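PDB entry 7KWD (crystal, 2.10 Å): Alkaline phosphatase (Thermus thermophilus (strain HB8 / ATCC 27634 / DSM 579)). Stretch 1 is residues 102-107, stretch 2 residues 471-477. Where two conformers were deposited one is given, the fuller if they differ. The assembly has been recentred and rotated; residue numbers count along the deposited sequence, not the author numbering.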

# COMPACT_ATOMS: atom_id res chain seq x y z
N PHE A 102 -7.65 4.14 18.27
CA PHE A 102 -6.58 4.96 18.83
C PHE A 102 -6.93 5.46 20.23
O PHE A 102 -6.10 5.39 21.16
CB PHE A 102 -6.31 6.17 17.94
CG PHE A 102 -5.76 5.86 16.58
CD1 PHE A 102 -5.27 4.61 16.26
CD2 PHE A 102 -5.73 6.85 15.61
CE1 PHE A 102 -4.74 4.35 15.01
CE2 PHE A 102 -5.22 6.59 14.36
CZ PHE A 102 -4.71 5.34 14.06
N SER A 103 -8.13 6.03 20.40
CA SER A 103 -8.42 6.82 21.59
C SER A 103 -8.98 5.98 22.72
O SER A 103 -8.90 6.40 23.87
CB SER A 103 -9.41 7.95 21.29
OG SER A 103 -10.67 7.40 21.00
N CYS A 104 -9.51 4.80 22.42
CA CYS A 104 -10.13 3.96 23.43
C CYS A 104 -9.47 2.60 23.58
O CYS A 104 -9.65 1.98 24.62
CB CYS A 104 -11.62 3.76 23.13
SG CYS A 104 -12.55 5.31 23.06
N GLY A 105 -8.66 2.15 22.61
CA GLY A 105 -7.91 0.91 22.73
C GLY A 105 -8.70 -0.34 22.44
O GLY A 105 -8.23 -1.44 22.76
N VAL A 106 -9.88 -0.22 21.84
CA VAL A 106 -10.73 -1.37 21.58
C VAL A 106 -11.36 -1.18 20.21
O VAL A 106 -11.51 -0.06 19.71
CB VAL A 106 -11.85 -1.56 22.65
CG1 VAL A 106 -11.28 -1.79 24.00
CG2 VAL A 106 -12.77 -0.38 22.68
N LYS A 107 -11.71 -2.30 19.59
CA LYS A 107 -12.40 -2.28 18.31
C LYS A 107 -13.86 -1.95 18.55
O LYS A 107 -14.47 -2.45 19.50
CB LYS A 107 -12.31 -3.63 17.61
CG LYS A 107 -10.89 -4.17 17.49
CD LYS A 107 -10.22 -3.60 16.26
CE LYS A 107 -8.99 -4.39 15.82
NZ LYS A 107 -8.19 -3.62 14.80
N ARG A 471 -2.36 4.80 31.39
CA ARG A 471 -2.99 3.53 31.04
C ARG A 471 -4.24 3.28 31.87
O ARG A 471 -4.22 3.38 33.10
CB ARG A 471 -2.02 2.38 31.24
CG ARG A 471 -0.73 2.48 30.40
CD ARG A 471 -0.03 1.15 30.59
NE ARG A 471 1.40 1.08 30.27
CZ ARG A 471 2.37 1.69 30.94
NH1 ARG A 471 2.12 2.49 32.00
NH2 ARG A 471 3.60 1.48 30.54
N TYR A 472 -5.32 2.94 31.17
CA TYR A 472 -6.59 2.50 31.74
C TYR A 472 -7.23 1.61 30.68
O TYR A 472 -6.71 1.48 29.56
CB TYR A 472 -7.48 3.68 32.10
CG TYR A 472 -7.86 4.52 30.91
CD1 TYR A 472 -7.01 5.53 30.43
CD2 TYR A 472 -9.08 4.34 30.29
CE1 TYR A 472 -7.40 6.33 29.36
CE2 TYR A 472 -9.46 5.11 29.21
CZ TYR A 472 -8.63 6.11 28.75
OH TYR A 472 -9.01 6.88 27.66
N GLN A 473 -8.35 1.02 31.00
CA GLN A 473 -9.01 0.08 30.11
C GLN A 473 -10.43 0.53 29.82
O GLN A 473 -11.07 1.20 30.64
CB GLN A 473 -9.02 -1.34 30.69
CG GLN A 473 -9.72 -1.47 32.02
CD GLN A 473 -9.79 -2.93 32.47
OE1 GLN A 473 -8.86 -3.42 33.11
NE2 GLN A 473 -10.87 -3.62 32.12
N ASN A 474 -10.92 0.17 28.63
CA ASN A 474 -12.27 0.36 28.15
C ASN A 474 -12.85 -1.02 27.90
O ASN A 474 -12.12 -1.95 27.55
CB ASN A 474 -12.31 1.19 26.86
CG ASN A 474 -12.36 2.69 27.12
OD1 ASN A 474 -13.22 3.18 27.83
ND2 ASN A 474 -11.43 3.43 26.52
N PRO A 475 -14.15 -1.17 28.03
CA PRO A 475 -14.74 -2.49 27.77
C PRO A 475 -14.66 -2.90 26.31
O PRO A 475 -14.61 -2.08 25.39
CB PRO A 475 -16.20 -2.33 28.23
CG PRO A 475 -16.47 -0.82 28.14
CD PRO A 475 -15.14 -0.18 28.49
N VAL A 476 -14.68 -4.20 26.14
CA VAL A 476 -14.56 -4.89 24.86
C VAL A 476 -15.90 -5.47 24.47
O VAL A 476 -16.74 -5.78 25.31
CB VAL A 476 -13.49 -5.98 25.03
CG1 VAL A 476 -13.55 -6.97 23.89
CG2 VAL A 476 -12.07 -5.35 25.17
N MET A 477 -16.10 -5.61 23.16
CA MET A 477 -17.22 -6.33 22.56
C MET A 477 -16.62 -7.27 21.54
O MET A 477 -15.66 -6.91 20.84
CB MET A 477 -18.24 -5.36 21.90
CG MET A 477 -19.30 -5.98 20.95
SD MET A 477 -20.53 -4.77 20.31
CE MET A 477 -21.00 -3.94 21.83
O HOH W 1 -13.98 -4.39 21.46

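How do the two backbones lie against each other? The first stretch begins as the tail of a helix, which holds through Cys104 and then gives way to loop; the second has no regular helix or strand. Their touching parts run in broadly the same direction, 44° apart, although the residues that touch are at least 368 positions apart in the chain. Two pairs set the register: the CA of Cys104 lies 6.3 Å from the CA of Asn474, and the CA of Val106 lies 6.1 Å from the CA of Val476. Between Cys104 and Val106, Gly105 is the first residue to leave helical geometry, with a phi of 80°, a value that favours glycine, and from Val106 onward the chain is extended.

What bonds the end of the helix to the second stretch? Near the end of a helix, carbonyl groups lack the amide partners that a further turn would supply, and the side chain of Asn474 reaches one of them. Its CB points toward the first stretch, and its ND2 donates a hydrogen bond to the O of Cys104, 3.0 Å away. The N-H...O angle of 170° is nearly straight, so the amide is well aimed at its acceptor. The same ND2 comes within 3.4 Å of the CB of Cys104, so the amide also packs against the side chain of the residue whose carbonyl it binds.

Where is the apolar part of the contact? It centres on Val106, whose CA-to-CB bond points toward the second stretch and whose side chain is buried. Its CG1 sits 3.8 Å from the CG2 of Val476, a van der Waals contact between methyl groups. That same CG1 also lies against backbone, 3.7 Å from the O of Asn474 and 3.6 Å from the O of Pro475. One methyl group thus packs along three successive residues, while the CA-to-CB bond of Pro475 points away, and its carbonyl O makes the closest approach.

How are the backbones joined beyond the valines? A water does it: water 1 donates to the O of Lys107 at 2.8 Å and accepts from the N of Met477 at 3.0 Å. The side chains of Lys107 and Met477 both lead away from the opposing stretch, and the link between these two residues runs from backbone to backbone through the water. Together the hydrogen bond from the Asn474 amide, the valine packing and this water tie the stretches over a modest interface, with 250 Å² buried counting both sides.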